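Local coordinates for protein KLLA0C04147p (Kluyveromyces lactis, PDB 5H2A) that probably binds and transfers sterols as a yeast OSBP-related protein, Osh1, of which this chain is the ankyrin-repeat domain, at residues Met145-Ala148 with Arg149-Val153. Numbering follows the deposited sequence.
Sequences MQVA and RANYV
Val147 and Asn151, one turn apart on the outer side of a helix, make the side-chain meeting of this contact: CG1 of Val147 lies 4.0 Å from ND2 of Asn151, and the two groups pass at a slant. In Asn151, CG lies anti to the carbonyl carbon and beside the backbone N (chi1 -70°), which turns the amide back along the helix and brings CG to 3.3 Å from the carbonyl O of Val147. The asparagine amide suits this exposed face, where water can meet its polar end, and the short valine side chain needs no pocket there.

Four backbone hydrogen bonds of the i to i+4 alpha-helical pattern join the two segments. Arg149 N donates to Met145 O at 2.9 Å, and Ala150 N to Gln146 O with an N-H...O angle of 166°. Asn151 N reaches Val147 O at 2.9 Å, and Tyr152 N reaches Ala148 O at 3.0 Å. All belong to helix 139-165, a long helix in this ankyrin-repeat domain.

The face turned toward the rest of the domain carries Met145, Ala148, Arg149 and Tyr152. Unbranched and flexible, Met145 is buried against Leu99 and Ala103 of helix 98-104 and Val111 of helix 108-115, while the small Ala148 meets Met115. Arg149 runs out with CG trans to the backbone N (chi1 -178°) and then bends at chi3; its guanidinium forms a salt bridge with Asp122 and a hydrogen bond to Gln131. Tyr152 suits a site that uses both an aromatic ring and a polar tip: the ring makes a cation-pi contact with Arg180 and the hydroxyl is hydrogen-bonded to Asn181.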
loop_
_atom_site.group_PDB
_atom_site.type_symbol
_atom_site.label_atom_id
_atom_site.label_comp_id
_atom_site.label_asym_id
_atom_site.label_seq_id
_atom_site.Cartn_x
_atom_site.Cartn_y
_atom_site.Cartn_z
ATOM N N MET A 145 14.607 -8.271 -5.375
ATOM C CA MET A 145 13.293 -7.868 -4.880
ATOM C C MET A 145 13.019 -8.432 -3.499
ATOM O O MET A 145 12.421 -7.753 -2.648
ATOM C CB MET A 145 12.203 -8.329 -5.856
ATOM C CG MET A 145 12.309 -7.646 -7.231
ATOM S SD MET A 145 11.015 -8.154 -8.404
ATOM C CE MET A 145 9.583 -7.340 -7.716
ATOM N N GLN A 146 13.413 -9.687 -3.276
ATOM C CA GLN A 146 13.214 -10.317 -1.981
ATOM C C GLN A 146 13.968 -9.572 -0.889
ATOM O O GLN A 146 13.423 -9.323 0.188
ATOM C CB GLN A 146 13.682 -11.772 -2.057
ATOM C CG GLN A 146 13.664 -12.532 -0.756
ATOM C CD GLN A 146 14.120 -13.972 -0.967
ATOM O OE1 GLN A 146 13.408 -14.771 -1.564
ATOM N NE2 GLN A 146 15.329 -14.288 -0.517
ATOM N N VAL A 147 15.231 -9.226 -1.139
ATOM C CA VAL A 147 16.005 -8.531 -0.111
ATOM C C VAL A 147 15.517 -7.100 0.070
ATOM O O VAL A 147 15.442 -6.590 1.200
ATOM C CB VAL A 147 17.505 -8.589 -0.439
ATOM C CG1 VAL A 147 18.283 -7.823 0.638
ATOM C CG2 VAL A 147 17.981 -10.050 -0.487
ATOM N N ALA A 148 15.174 -6.419 -1.024
ATOM C CA ALA A 148 14.628 -5.070 -0.889
ATOM C C ALA A 148 13.348 -5.079 -0.065
ATOM O O ALA A 148 13.130 -4.190 0.770
ATOM C CB ALA A 148 14.374 -4.455 -2.266
ATOM N N ARG A 149 12.488 -6.073 -0.272
ATOM C CA ARG A 149 11.297 -6.151 0.567
ATOM C C ARG A 149 11.661 -6.382 2.032
ATOM O O ARG A 149 11.118 -5.722 2.922
ATOM C CB ARG A 149 10.342 -7.256 0.101
ATOM C CG ARG A 149 9.100 -7.188 1.033
ATOM C CD ARG A 149 8.094 -8.226 0.785
ATOM N NE ARG A 149 7.309 -7.952 -0.402
ATOM C CZ ARG A 149 6.318 -8.736 -0.784
ATOM N NH1 ARG A 149 6.021 -9.804 -0.057
ATOM N NH2 ARG A 149 5.642 -8.470 -1.886
ATOM N N ALA A 150 12.547 -7.350 2.300
ATOM C CA ALA A 150 12.943 -7.618 3.684
ATOM C C ALA A 150 13.492 -6.364 4.356
ATOM O O ALA A 150 13.175 -6.088 5.518
ATOM C CB ALA A 150 13.980 -8.744 3.741
ATOM N N ASN A 151 14.301 -5.584 3.635
ATOM C CA ASN A 151 14.816 -4.323 4.172
ATOM C C ASN A 151 13.697 -3.344 4.481
ATOM O O ASN A 151 13.725 -2.645 5.505
ATOM C CB ASN A 151 15.774 -3.678 3.174
ATOM C CG ASN A 151 17.054 -4.440 3.034
ATOM O OD1 ASN A 151 17.354 -5.306 3.846
ATOM N ND2 ASN A 151 17.824 -4.124 1.998
ATOM N N TYR A 152 12.724 -3.247 3.583
ATOM C CA TYR A 152 11.622 -2.331 3.800
ATOM C C TYR A 152 10.795 -2.765 5.000
ATOM O O TYR A 152 10.371 -1.926 5.807
ATOM C CB TYR A 152 10.745 -2.263 2.551
ATOM C CG TYR A 152 9.615 -1.294 2.759
ATOM C CD1 TYR A 152 9.813 0.074 2.601
ATOM C CD2 TYR A 152 8.359 -1.738 3.137
ATOM C CE1 TYR A 152 8.774 0.978 2.801
ATOM C CE2 TYR A 152 7.319 -0.850 3.348
ATOM C CZ TYR A 152 7.534 0.508 3.168
ATOM O OH TYR A 152 6.498 1.381 3.378
ATOM N N VAL A 153 10.566 -4.070 5.127
ATOM C CA VAL A 153 9.809 -4.583 6.266
ATOM C C VAL A 153 10.534 -4.263 7.565
ATOM O O VAL A 153 9.923 -3.821 8.542
ATOM C CB VAL A 153 9.570 -6.096 6.117
ATOM C CG1 VAL A 153 9.055 -6.684 7.422
ATOM C CG2 VAL A 153 8.587 -6.390 4.966
#